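Local coordinates for protein dual function macrocyclase-peptidase POPB (Galerina marginata, PDB 5N4B) that cleaves peptides after prolyl residues and macrocyclises the resulting intermediate in the biosynthesis of the amanitin toxins, at residues D22-A27 with D607-H612; A577-L582 with S622-P627; I588-E593 with Y637-V642; A598-G603 with A713-F718. The protein carries 1 engineered substitution. All blocks are in the same frame, centred on the assembly; numbering follows the deposited sequence. Where two conformers were deposited one is given.

Contact 1 (D22-A27 with D607-H612); sequences DTYQSA and DLLKFH
Tyr24, on strand 21-26, and Leu609, in the loop that follows strand 598-602, bring the two backbones to their closest approach, with 9.0 Å between their CA atoms, too far for backbone pairing, so side chains and one water span the gap. The Tyr24 ring does most of the touching. Leu609 lays its CD1 methyl over one face in a CH-pi contact, 4.2 Å from the ring centroid and 25° off the normal, displaced toward the rim. Its CB meets the phenol end instead, 3.4 Å from Tyr24 OH. Lys610 crosses the tyrosine at about a right angle, and its CG lies 3.6 Å from that same OH. The lysine chain bends at chi3 (67°) and passes alongside Asp22, with Lys610 CD 4.3 Å and Lys610 NZ 4.6 Å from Asp22 OD2, beyond a salt bridge. One water joins the two groups: it donates to Asp22 OD2 at 2.5 Å and accepts from Lys610 NZ at 2.6 Å. Each charge has a firmer partner as well, Glu42 for Lys610 and His20 for Asp22. At the base of the loop Asp607 OD1 receives weak bonds from the N atoms of Leu609 and Lys610, which probably help to hold the turn carrying both side chains. Strand 21-26 pairs with strand 30-35 as a two-stranded hairpin, and Phe633 of helix 630-636 also meets the Tyr24 ring. The N-terminal hairpin is thus seated on the catalytic domain by an aliphatic-aromatic patch, while its charged edge is linked only through water.

Contact 2 (A577-L582 with S622-P627); sequences AANGGL and SEYGNP. Engineered in segment 577-582: Ala578 (natural residue Ser).
Tyr624 reaches Asn579 and Leu582 from the end of helix 621-624. Ser622 OG bonds Thr282 OG1 of the propeller. Glu623 follows with a carboxylate held by Lys547, His539 and the N of Phe500, while its CB packs 4.1 Å above one face of the Tyr624 ring. Tyr624 itself carries the contact. Its hydroxyl donates to Asn579 OD1 at 2.7 Å, in the carbonyl plane and on a lone pair, with a C=O...donor angle of 143°. Ring and amide are nearly coplanar (10° apart), and OD1 lies at the ring edge, 3.4 Å from Tyr624 CE1. Leu582, one helical turn past Ala578, comes from the opposite direction and sets CD2 obliquely against Tyr624 CE1 at 3.6 Å. The partners flank the nucleophile elbow of an alpha/beta-hydrolase: Ala578, an engineered replacement of the catalytic serine, occupies the sharp turn between strand 572-577 and helix 579-590, at the N-cap, with positive phi. Asn579 CG is anti to the backbone N (chi1 -165°), carrying the amide away from the elbow toward the tyrosine. Its ND2 bonds Tyr497 O, so both ends of this buried amide are engaged and its flip is probably fixed. In prolyl oligopeptidases the backbone N after the serine contributes to the oxyanion hole. Gly625 then leaves the helix, its phi positive.

Contact 3 (I588-E593 with Y637-V642); sequences IVRAPE and YPLSPV
Arg590 and Leu639 meet at about a right angle near the end of helix 579-590. Here packing is close: Leu639 CD1 lies over one face of the guanidinium and touches Arg590 CD and Arg590 NH1, each at 3.8 Å. Bends at chi3 (70°) and chi4 (82°) together bring NH1 round toward the Pro638 carbonyl. Deeper in, the backbones approach to 6.7 Å between the CA atoms of Val589 and Pro641, and Val589 CG2 lies 4.2 Å from Pro641 O. Phe673 of helix 668-680 packs on both residues. The helix is the one that leaves the nucleophile elbow of the alpha/beta-hydrolase fold, and the loop 637-642 runs past its C-terminal turn, where Lys649 bonds the carbonyls of Val589 and Ala591. The outer side, between Arg590 and the exposed Pro638, is looser. Pro638 O stands at the guanidinium edge, 3.3 Å from Arg590 NH1, but the angle is too poor for a direct bond. A water does the work, accepting from Arg590 NH1 at 3.0 Å and donating to Pro638 O at 2.7 Å.

Contact 4 (A598-G603 with A713-F718); sequences AAVPEG and ADKWGF
Val600 on strand 598-602 faces Lys715 on helix 705-722, and their CA atoms, 7.3 Å apart, mark the closest backbone approach. Alternate strand residues, Ala598, Val600 and Glu602, direct CB toward the helix, while Ala599 turns away from it and packs on helix 579-590, so the strand is sandwiched between helices in the alpha/beta-hydrolase manner. Lys715 lays its aliphatic chain obliquely across Val600: Val600 CG1 touches Lys715 CD at 3.8 Å and Lys715 CG at 4.0 Å. Beyond that, a bend at chi3 (82°) turns the ammonium to Glu602; the Glu602 and Lys715 side chains cross at about a right angle. Lys715 NZ and Glu602 OE2 form a hydrogen-bonded salt bridge of 2.9 Å, the nitrogen meeting the oxygen nearly along its C-O axis. Asn575 closes the group, taking a bond from Lys715 NZ through OD1 and giving one to Glu602 OE2 through ND2. Glu602 OE1 bonds a polar side chain of the bound peptide, and the peptide also packs on Lys715. With OE2 held by the protein and OE1 bonded to the peptide, the chemistry is consistent with Lys715 and Asn575 positioning Glu602 for the substrate.

Overall arrangement
Helix 579-590 connects contact 2 to contact 3: Leu582 CD1 packs on Pro641 CG at 3.6 Å, and the contact centres lie 14 Å apart. Contact 1 also lies 14 Å from contact 2, through Pro627 resting on the 607-612 loop, and that loop meets contact 3 where Leu608 N probably bonds Ser640 OG at 3.0 Å. Contact 2 holds Ala578, and contact 4 approaches the same site from strand 598-602. A probable bond from Ala578 N to Glu602 O, 2.9 Å, ties the two together, and the Glu602 side chain is about 7 Å from that of Ala578 and 8 Å from that of Asp662. Contact 1, centred 29 Å from contact 4, lies away from the catalytic residues.

Contact 1 (D22-A27 with D607-H612)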
loop_
_atom_site.group_PDB
_atom_site.type_symbol
_atom_site.label_atom_id
_atom_site.label_comp_id
_atom_site.label_asym_id
_atom_site.label_seq_id
_atom_site.Cartn_x
_atom_site.Cartn_y
_atom_site.Cartn_z
ATOM N N ASP A 22 -25.551 -15.438 -16.079
ATOM C CA ASP A 22 -25.126 -16.279 -14.979
ATOM C C ASP A 22 -26.264 -16.355 -13.984
ATOM O O ASP A 22 -26.945 -15.356 -13.745
ATOM C CB ASP A 22 -23.917 -15.672 -14.265
ATOM C CG ASP A 22 -22.722 -15.492 -15.184
ATOM O OD1 ASP A 22 -22.233 -16.533 -15.664
ATOM O OD2 ASP A 22 -22.262 -14.330 -15.348
ATOM N N THR A 23 -26.460 -17.537 -13.402
ATOM C CA THR A 23 -27.522 -17.753 -12.434
ATOM C C THR A 23 -26.909 -17.977 -11.064
ATOM O O THR A 23 -26.011 -18.807 -10.896
ATOM C CB THR A 23 -28.434 -18.913 -12.849
ATOM O OG1 THR A 23 -29.061 -18.578 -14.092
ATOM C CG2 THR A 23 -29.513 -19.151 -11.785
ATOM N N TYR A 24 -27.363 -17.177 -10.107
ATOM C CA TYR A 24 -26.924 -17.209 -8.720
ATOM C C TYR A 24 -28.062 -17.700 -7.839
ATOM O O TYR A 24 -29.234 -17.648 -8.218
ATOM C CB TYR A 24 -26.484 -15.797 -8.266
ATOM C CG TYR A 24 -25.259 -15.288 -8.989
ATOM C CD1 TYR A 24 -25.377 -14.675 -10.212
ATOM C CD2 TYR A 24 -23.995 -15.438 -8.441
ATOM C CE1 TYR A 24 -24.252 -14.226 -10.888
ATOM C CE2 TYR A 24 -22.866 -14.987 -9.101
ATOM C CZ TYR A 24 -23.001 -14.400 -10.316
ATOM O OH TYR A 24 -21.874 -13.964 -10.950
ATOM N N GLN A 25 -27.690 -18.207 -6.681
ATOM C CA GLN A 25 -28.647 -18.581 -5.640
ATOM C C GLN A 25 -28.720 -17.511 -4.562
ATOM O O GLN A 25 -27.692 -17.148 -3.974
ATOM C CB GLN A 25 -28.290 -19.920 -5.004
ATOM C CG GLN A 25 -28.191 -21.078 -5.964
ATOM C CD GLN A 25 -29.463 -21.270 -6.790
ATOM O OE1 GLN A 25 -29.389 -21.548 -7.996
ATOM N NE2 GLN A 25 -30.628 -21.101 -6.156
ATOM N N SER A 26 -29.931 -17.014 -4.303
ATOM C CA SER A 26 -30.236 -16.043 -3.259
ATOM C C SER A 26 -31.004 -16.715 -2.132
ATOM O O SER A 26 -31.954 -17.465 -2.375
ATOM C CB SER A 26 -31.117 -14.951 -3.850
ATOM O OG SER A 26 -31.796 -14.203 -2.891
ATOM N N ALA A 27 -30.638 -16.426 -0.890
ATOM C CA ALA A 27 -31.400 -17.022 0.195
ATOM C C ALA A 27 -32.827 -16.511 0.194
ATOM O O ALA A 27 -33.767 -17.299 0.402
ATOM C CB ALA A 27 -30.707 -16.774 1.530
ATOM N N ASP A 607 -17.111 -5.517 -10.153
ATOM C CA ASP A 607 -17.972 -6.688 -10.337
ATOM C C ASP A 607 -17.824 -7.498 -9.053
ATOM O O ASP A 607 -16.916 -8.315 -8.905
ATOM C CB ASP A 607 -17.597 -7.463 -11.582
ATOM C CG ASP A 607 -18.501 -8.652 -11.796
ATOM O OD1 ASP A 607 -19.186 -9.089 -10.845
ATOM O OD2 ASP A 607 -18.508 -9.188 -12.934
ATOM N N LEU A 608 -18.697 -7.235 -8.082
ATOM C CA LEU A 608 -18.605 -7.926 -6.800
ATOM C C LEU A 608 -19.259 -9.310 -6.828
ATOM O O LEU A 608 -19.218 -10.016 -5.811
ATOM C CB LEU A 608 -19.219 -7.110 -5.672
ATOM C CG LEU A 608 -18.449 -5.981 -5.078
ATOM C CD1 LEU A 608 -19.227 -5.429 -3.887
ATOM C CD2 LEU A 608 -17.069 -6.402 -4.607
ATOM N N LEU A 609 -19.844 -9.717 -7.959
ATOM C CA LEU A 609 -20.312 -11.088 -8.105
ATOM C C LEU A 609 -19.248 -12.035 -8.627
ATOM O O LEU A 609 -19.344 -13.235 -8.370
ATOM C CB LEU A 609 -21.557 -11.184 -8.994
ATOM C CG LEU A 609 -22.782 -10.459 -8.473
ATOM C CD1 LEU A 609 -23.926 -10.638 -9.428
ATOM C CD2 LEU A 609 -23.153 -10.924 -7.103
ATOM N N LYS A 610 -18.205 -11.525 -9.292
ATOM C CA LYS A 610 -17.189 -12.386 -9.904
ATOM C C LYS A 610 -15.764 -12.084 -9.433
ATOM O O LYS A 610 -14.826 -12.701 -9.940
ATOM C CB LYS A 610 -17.273 -12.314 -11.444
ATOM C CG LYS A 610 -18.602 -12.801 -12.068
ATOM C CD LYS A 610 -18.564 -12.876 -13.645
ATOM C CE LYS A 610 -17.618 -13.945 -14.151
ATOM N NZ LYS A 610 -17.695 -14.132 -15.658
ATOM N N PHE A 611 -15.570 -11.199 -8.463
ATOM C CA PHE A 611 -14.216 -10.796 -8.091
ATOM C C PHE A 611 -13.365 -11.990 -7.665
ATOM O O PHE A 611 -12.142 -11.972 -7.837
ATOM C CB PHE A 611 -14.252 -9.764 -6.942
ATOM C CG PHE A 611 -14.716 -10.351 -5.603
ATOM C CD1 PHE A 611 -13.824 -10.966 -4.762
ATOM C CD2 PHE A 611 -16.051 -10.323 -5.226
ATOM C CE1 PHE A 611 -14.227 -11.566 -3.569
ATOM C CE2 PHE A 611 -16.463 -10.927 -4.061
ATOM C CZ PHE A 611 -15.552 -11.527 -3.204
ATOM N N HIS A 612 -13.983 -13.015 -7.075
ATOM C CA HIS A 612 -13.251 -14.149 -6.537
ATOM C C HIS A 612 -12.824 -15.142 -7.598
ATOM O O HIS A 612 -12.135 -16.110 -7.251
ATOM C CB HIS A 612 -14.065 -14.830 -5.448
ATOM C CG HIS A 612 -15.359 -15.380 -5.918
ATOM N ND1 HIS A 612 -16.257 -14.641 -6.655
ATOM C CD2 HIS A 612 -15.938 -16.588 -5.713
ATOM C CE1 HIS A 612 -17.313 -15.386 -6.939
ATOM N NE2 HIS A 612 -17.149 -16.568 -6.367
HETATM O O HOH W 1 -20.137 -13.652 -16.505
#

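Contact 2 (A577-L582 with S622-P627)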
loop_
_atom_site.group_PDB
_atom_site.type_symbol
_atom_site.label_atom_id
_atom_site.label_comp_id
_atom_site.label_asym_id
_atom_site.label_seq_id
_atom_site.Cartn_x
_atom_site.Cartn_y
_atom_site.Cartn_z
ATOM N N ALA A 577 -8.245 4.281 -5.067
ATOM C CA ALA A 577 -7.641 3.237 -5.873
ATOM C C ALA A 577 -7.861 1.867 -5.245
ATOM O O ALA A 577 -7.837 1.707 -4.026
ATOM C CB ALA A 577 -6.125 3.471 -6.039
ATOM N N ALA A 578 -8.044 0.862 -6.104
ATOM C CA ALA A 578 -8.217 -0.542 -5.695
ATOM C C ALA A 578 -9.503 -0.645 -4.898
ATOM O O ALA A 578 -10.573 -0.377 -5.477
ATOM C CB ALA A 578 -6.939 -1.107 -5.055
ATOM N N ASN A 579 -9.488 -1.060 -3.627
ATOM C CA ASN A 579 -10.720 -0.946 -2.843
ATOM C C ASN A 579 -11.294 0.462 -2.881
ATOM O O ASN A 579 -12.515 0.624 -2.826
ATOM C CB ASN A 579 -10.528 -1.386 -1.380
ATOM C CG ASN A 579 -11.847 -1.609 -0.672
ATOM O OD1 ASN A 579 -12.503 -2.629 -0.870
ATOM N ND2 ASN A 579 -12.278 -0.650 0.150
ATOM N N GLY A 580 -10.418 1.481 -2.938
ATOM C CA GLY A 580 -10.858 2.866 -3.039
ATOM C C GLY A 580 -11.552 3.144 -4.355
ATOM O O GLY A 580 -12.385 4.051 -4.438
ATOM N N GLY A 581 -11.205 2.397 -5.416
ATOM C CA GLY A 581 -11.924 2.568 -6.689
ATOM C C GLY A 581 -13.307 1.975 -6.632
ATOM O O GLY A 581 -14.276 2.535 -7.168
ATOM N N LEU A 582 -13.440 0.833 -5.973
ATOM C CA LEU A 582 -14.749 0.278 -5.640
ATOM C C LEU A 582 -15.566 1.278 -4.835
ATOM O O LEU A 582 -16.757 1.499 -5.087
ATOM C CB LEU A 582 -14.575 -1.012 -4.815
ATOM C CG LEU A 582 -15.835 -1.547 -4.155
ATOM C CD1 LEU A 582 -16.936 -1.963 -5.142
ATOM C CD2 LEU A 582 -15.494 -2.767 -3.257
ATOM N N SER A 622 -13.009 -12.580 2.670
ATOM C CA SER A 622 -13.070 -12.121 4.055
ATOM C C SER A 622 -13.476 -10.658 4.156
ATOM O O SER A 622 -13.883 -10.216 5.236
ATOM C CB SER A 622 -11.728 -12.342 4.733
ATOM O OG SER A 622 -10.708 -11.701 4.040
ATOM N N GLU A 623 -13.365 -9.893 3.072
ATOM C CA GLU A 623 -13.741 -8.495 3.012
ATOM C C GLU A 623 -15.134 -8.238 2.466
ATOM O O GLU A 623 -15.837 -7.365 2.973
ATOM C CB GLU A 623 -12.757 -7.698 2.157
ATOM C CG GLU A 623 -12.895 -6.192 2.293
ATOM C CD GLU A 623 -12.446 -5.616 3.662
ATOM O OE1 GLU A 623 -11.830 -6.365 4.437
ATOM O OE2 GLU A 623 -12.751 -4.421 3.936
ATOM N N TYR A 624 -15.546 -8.968 1.439
ATOM C CA TYR A 624 -16.785 -8.700 0.709
ATOM C C TYR A 624 -17.869 -9.753 0.918
ATOM O O TYR A 624 -19.034 -9.469 0.600
ATOM C CB TYR A 624 -16.481 -8.606 -0.790
ATOM C CG TYR A 624 -15.443 -7.587 -1.194
ATOM C CD1 TYR A 624 -15.463 -6.338 -0.659
ATOM C CD2 TYR A 624 -14.471 -7.890 -2.126
ATOM C CE1 TYR A 624 -14.517 -5.389 -1.008
ATOM C CE2 TYR A 624 -13.522 -6.964 -2.492
ATOM C CZ TYR A 624 -13.558 -5.708 -1.921
ATOM O OH TYR A 624 -12.570 -4.867 -2.341
ATOM N N GLY A 625 -17.526 -10.946 1.395
ATOM C CA GLY A 625 -18.437 -12.071 1.336
ATOM C C GLY A 625 -18.194 -12.931 0.103
ATOM O O GLY A 625 -17.429 -12.598 -0.806
ATOM N N ASN A 626 -18.909 -14.055 0.060
ATOM C CA ASN A 626 -18.763 -15.035 -1.003
ATOM C C ASN A 626 -20.026 -15.027 -1.865
ATOM O O ASN A 626 -21.096 -15.444 -1.393
ATOM C CB ASN A 626 -18.535 -16.421 -0.410
ATOM C CG ASN A 626 -18.181 -17.447 -1.454
ATOM O OD1 ASN A 626 -18.506 -17.302 -2.653
ATOM N ND2 ASN A 626 -17.523 -18.515 -1.010
ATOM N N PRO A 627 -19.959 -14.556 -3.108
ATOM C CA PRO A 627 -21.154 -14.523 -3.969
ATOM C C PRO A 627 -21.799 -15.864 -4.189
ATOM O O PRO A 627 -22.977 -15.873 -4.551
ATOM C CB PRO A 627 -20.628 -13.972 -5.301
ATOM C CG PRO A 627 -19.346 -13.202 -4.961
ATOM C CD PRO A 627 -18.765 -13.993 -3.784
#

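Contact 3 (I588-E593 with Y637-V642)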
loop_
_atom_site.group_PDB
_atom_site.type_symbol
_atom_site.label_atom_id
_atom_site.label_comp_id
_atom_site.label_asym_id
_atom_site.label_seq_id
_atom_site.Cartn_x
_atom_site.Cartn_y
_atom_site.Cartn_z
ATOM N N ILE A 588 -20.869 6.628 -6.445
ATOM C CA ILE A 588 -21.586 7.415 -7.456
ATOM C C ILE A 588 -22.897 6.746 -7.825
ATOM O O ILE A 588 -23.865 7.439 -8.131
ATOM C CB ILE A 588 -20.757 7.795 -8.702
ATOM C CG1 ILE A 588 -20.400 6.610 -9.564
ATOM C CG2 ILE A 588 -19.508 8.591 -8.317
ATOM C CD1 ILE A 588 -19.650 7.022 -10.831
ATOM N N VAL A 589 -22.965 5.414 -7.758
ATOM C CA VAL A 589 -24.219 4.700 -7.987
ATOM C C VAL A 589 -25.210 4.997 -6.869
ATOM O O VAL A 589 -26.417 5.201 -7.112
ATOM C CB VAL A 589 -23.931 3.197 -8.121
ATOM C CG1 VAL A 589 -25.225 2.396 -8.050
ATOM C CG2 VAL A 589 -23.089 2.899 -9.417
ATOM N N ARG A 590 -24.731 5.025 -5.627
ATOM C CA ARG A 590 -25.626 5.018 -4.465
ATOM C C ARG A 590 -26.035 6.406 -3.993
ATOM O O ARG A 590 -27.161 6.582 -3.477
ATOM C CB ARG A 590 -24.975 4.265 -3.299
ATOM C CG ARG A 590 -24.819 2.776 -3.581
ATOM C CD ARG A 590 -24.126 1.981 -2.473
ATOM N NE ARG A 590 -24.978 1.865 -1.300
ATOM C CZ ARG A 590 -25.956 0.971 -1.140
ATOM N NH1 ARG A 590 -26.190 0.046 -2.058
ATOM N NH2 ARG A 590 -26.703 0.985 -0.044
ATOM N N ALA A 591 -25.185 7.393 -4.105
ATOM C CA ALA A 591 -25.469 8.675 -3.484
ATOM C C ALA A 591 -26.555 9.412 -4.250
ATOM O O ALA A 591 -26.723 9.209 -5.448
ATOM C CB ALA A 591 -24.218 9.538 -3.510
ATOM N N PRO A 592 -27.279 10.303 -3.585
ATOM C CA PRO A 592 -28.235 11.135 -4.297
ATOM C C PRO A 592 -27.578 11.873 -5.471
ATOM O O PRO A 592 -26.411 12.284 -5.427
ATOM C CB PRO A 592 -28.740 12.089 -3.226
ATOM C CG PRO A 592 -28.523 11.397 -1.961
ATOM C CD PRO A 592 -27.240 10.587 -2.145
ATOM N N GLU A 593 -28.340 12.038 -6.553
ATOM C CA GLU A 593 -27.883 12.818 -7.683
ATOM C C GLU A 593 -27.355 14.166 -7.206
ATOM O O GLU A 593 -27.957 14.824 -6.360
ATOM C CB GLU A 593 -29.060 12.990 -8.650
ATOM C CG GLU A 593 -28.683 13.630 -9.909
ATOM C CD GLU A 593 -29.880 13.701 -10.884
ATOM O OE1 GLU A 593 -30.380 12.648 -11.399
ATOM O OE2 GLU A 593 -30.360 14.835 -11.066
ATOM N N TYR A 637 -25.043 -8.524 -3.809
ATOM C CA TYR A 637 -25.676 -8.108 -5.055
ATOM C C TYR A 637 -26.196 -6.692 -5.029
ATOM O O TYR A 637 -25.975 -5.966 -6.018
ATOM C CB TYR A 637 -26.786 -9.122 -5.368
ATOM C CG TYR A 637 -27.477 -8.985 -6.693
ATOM C CD1 TYR A 637 -26.784 -8.749 -7.861
ATOM C CD2 TYR A 637 -28.854 -9.182 -6.780
ATOM C CE1 TYR A 637 -27.429 -8.684 -9.094
ATOM C CE2 TYR A 637 -29.510 -9.115 -8.031
ATOM C CZ TYR A 637 -28.772 -8.857 -9.157
ATOM O OH TYR A 637 -29.386 -8.794 -10.391
ATOM N N PRO A 638 -26.846 -6.208 -3.969
ATOM C CA PRO A 638 -27.313 -4.805 -3.981
ATOM C C PRO A 638 -26.209 -3.765 -3.873
ATOM O O PRO A 638 -26.499 -2.585 -4.063
ATOM C CB PRO A 638 -28.245 -4.722 -2.764
ATOM C CG PRO A 638 -28.382 -6.122 -2.267
ATOM C CD PRO A 638 -27.320 -6.963 -2.803
ATOM N N LEU A 639 -24.990 -4.163 -3.535
ATOM C CA LEU A 639 -23.864 -3.258 -3.443
ATOM C C LEU A 639 -22.984 -3.265 -4.690
ATOM O O LEU A 639 -22.207 -2.327 -4.889
ATOM C CB LEU A 639 -23.010 -3.661 -2.237
ATOM C CG LEU A 639 -22.006 -2.662 -1.731
ATOM C CD1 LEU A 639 -22.765 -1.411 -1.271
ATOM C CD2 LEU A 639 -21.274 -3.321 -0.560
ATOM N N SER A 640 -23.021 -4.307 -5.497
ATOM C CA SER A 640 -22.050 -4.465 -6.590
ATOM C C SER A 640 -22.236 -3.373 -7.625
ATOM O O SER A 640 -23.314 -3.313 -8.230
ATOM C CB SER A 640 -22.350 -5.770 -7.264
ATOM O OG SER A 640 -21.442 -5.982 -8.313
ATOM N N PRO A 641 -21.260 -2.513 -7.885
ATOM C CA PRO A 641 -21.528 -1.362 -8.766
ATOM C C PRO A 641 -21.956 -1.759 -10.160
ATOM O O PRO A 641 -22.864 -1.135 -10.712
ATOM C CB PRO A 641 -20.190 -0.583 -8.730
ATOM C CG PRO A 641 -19.623 -0.940 -7.377
ATOM C CD PRO A 641 -20.004 -2.365 -7.135
ATOM N N VAL A 642 -21.358 -2.790 -10.738
ATOM C CA VAL A 642 -21.698 -3.213 -12.098
ATOM C C VAL A 642 -23.142 -3.651 -12.196
ATOM O O VAL A 642 -23.696 -3.634 -13.293
ATOM C CB VAL A 642 -20.747 -4.366 -12.481
ATOM C CG1 VAL A 642 -21.264 -5.197 -13.648
ATOM C CG2 VAL A 642 -19.338 -3.828 -12.816
HETATM O O HOH W 2 -25.501 -0.211 -4.952
#

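Contact 4 (A598-G603 with A713-F718)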
loop_
_atom_site.group_PDB
_atom_site.type_symbol
_atom_site.label_atom_id
_atom_site.label_comp_id
_atom_site.label_asym_id
_atom_site.label_seq_id
_atom_site.Cartn_x
_atom_site.Cartn_y
_atom_site.Cartn_z
ATOM N N ALA A 598 -17.387 15.196 -9.447
ATOM C CA ALA A 598 -16.468 14.466 -10.301
ATOM C C ALA A 598 -16.047 13.210 -9.568
ATOM O O ALA A 598 -16.055 13.161 -8.336
ATOM C CB ALA A 598 -15.217 15.249 -10.667
ATOM N N ALA A 599 -15.628 12.212 -10.341
ATOM C CA ALA A 599 -15.238 10.938 -9.767
ATOM C C ALA A 599 -14.094 10.327 -10.553
ATOM O O ALA A 599 -14.155 10.248 -11.783
ATOM C CB ALA A 599 -16.432 9.974 -9.748
ATOM N N VAL A 600 -13.055 9.879 -9.846
ATOM C CA VAL A 600 -11.859 9.268 -10.463
ATOM C C VAL A 600 -11.552 7.967 -9.724
ATOM O O VAL A 600 -10.796 7.967 -8.735
ATOM C CB VAL A 600 -10.654 10.217 -10.539
ATOM C CG1 VAL A 600 -9.478 9.461 -11.175
ATOM C CG2 VAL A 600 -11.023 11.413 -11.341
ATOM N N PRO A 601 -12.153 6.834 -10.133
ATOM C CA PRO A 601 -11.783 5.525 -9.573
ATOM C C PRO A 601 -10.596 4.954 -10.311
ATOM O O PRO A 601 -10.615 4.898 -11.548
ATOM C CB PRO A 601 -13.049 4.693 -9.784
ATOM C CG PRO A 601 -13.654 5.297 -11.031
ATOM C CD PRO A 601 -13.266 6.737 -11.097
ATOM N N GLU A 602 -9.580 4.509 -9.581
ATOM C CA GLU A 602 -8.321 4.006 -10.162
ATOM C C GLU A 602 -8.181 2.512 -9.866
ATOM O O GLU A 602 -8.163 2.102 -8.712
ATOM C CB GLU A 602 -7.120 4.766 -9.608
ATOM C CG GLU A 602 -7.197 6.253 -9.827
ATOM C CD GLU A 602 -6.000 7.004 -9.235
ATOM O OE1 GLU A 602 -4.873 6.425 -9.200
ATOM O OE2 GLU A 602 -6.126 8.172 -8.867
ATOM N N GLY A 603 -8.062 1.694 -10.898
ATOM C CA GLY A 603 -7.867 0.264 -10.687
ATOM C C GLY A 603 -8.827 -0.380 -9.717
ATOM O O GLY A 603 -8.416 -1.212 -8.888
ATOM N N ALA A 713 -1.547 15.184 -13.894
ATOM C CA ALA A 713 -2.111 16.374 -14.504
ATOM C C ALA A 713 -3.439 16.076 -15.193
ATOM O O ALA A 713 -4.376 16.879 -15.127
ATOM C CB ALA A 713 -1.106 16.971 -15.481
ATOM N N ASP A 714 -3.539 14.936 -15.874
ATOM C CA ASP A 714 -4.811 14.557 -16.507
ATOM C C ASP A 714 -5.911 14.394 -15.460
ATOM O O ASP A 714 -7.026 14.884 -15.646
ATOM C CB ASP A 714 -4.655 13.222 -17.226
ATOM C CG ASP A 714 -3.973 13.300 -18.579
ATOM O OD1 ASP A 714 -3.745 14.395 -19.077
ATOM O OD2 ASP A 714 -3.666 12.205 -19.148
ATOM N N LYS A 715 -5.611 13.698 -14.373
ATOM C CA LYS A 715 -6.609 13.406 -13.343
ATOM C C LYS A 715 -7.095 14.681 -12.668
ATOM O O LYS A 715 -8.302 14.954 -12.594
ATOM C CB LYS A 715 -6.018 12.470 -12.278
ATOM C CG LYS A 715 -6.793 12.391 -11.024
ATOM C CD LYS A 715 -6.292 11.245 -10.160
ATOM C CE LYS A 715 -5.108 11.594 -9.388
ATOM N NZ LYS A 715 -5.080 10.722 -8.123
ATOM N N TRP A 716 -6.149 15.481 -12.161
ATOM C CA TRP A 716 -6.532 16.669 -11.412
ATOM C C TRP A 716 -7.063 17.747 -12.349
ATOM O O TRP A 716 -7.954 18.517 -11.972
ATOM C CB TRP A 716 -5.366 17.176 -10.548
ATOM C CG TRP A 716 -4.905 16.182 -9.530
ATOM C CD1 TRP A 716 -3.636 15.675 -9.391
ATOM C CD2 TRP A 716 -5.702 15.546 -8.524
ATOM N NE1 TRP A 716 -3.603 14.776 -8.356
ATOM C CE2 TRP A 716 -4.858 14.657 -7.820
ATOM C CE3 TRP A 716 -7.044 15.639 -8.157
ATOM C CZ2 TRP A 716 -5.310 13.874 -6.756
ATOM C CZ3 TRP A 716 -7.496 14.859 -7.108
ATOM C CH2 TRP A 716 -6.636 13.995 -6.413
ATOM N N GLY A 717 -6.562 17.796 -13.576
ATOM C CA GLY A 717 -7.129 18.724 -14.558
ATOM C C GLY A 717 -8.545 18.356 -14.954
ATOM O O GLY A 717 -9.413 19.232 -15.109
ATOM N N PHE A 718 -8.799 17.068 -15.088
ATOM C CA PHE A 718 -10.157 16.599 -15.372
ATOM C C PHE A 718 -11.093 17.026 -14.261
ATOM O O PHE A 718 -12.186 17.536 -14.505
ATOM C CB PHE A 718 -10.169 15.092 -15.568
ATOM C CG PHE A 718 -11.555 14.511 -15.786
ATOM C CD1 PHE A 718 -12.032 14.414 -17.077
ATOM C CD2 PHE A 718 -12.312 14.072 -14.746
ATOM C CE1 PHE A 718 -13.306 13.905 -17.350
ATOM C CE2 PHE A 718 -13.589 13.550 -14.992
ATOM C CZ PHE A 718 -14.065 13.461 -16.281
#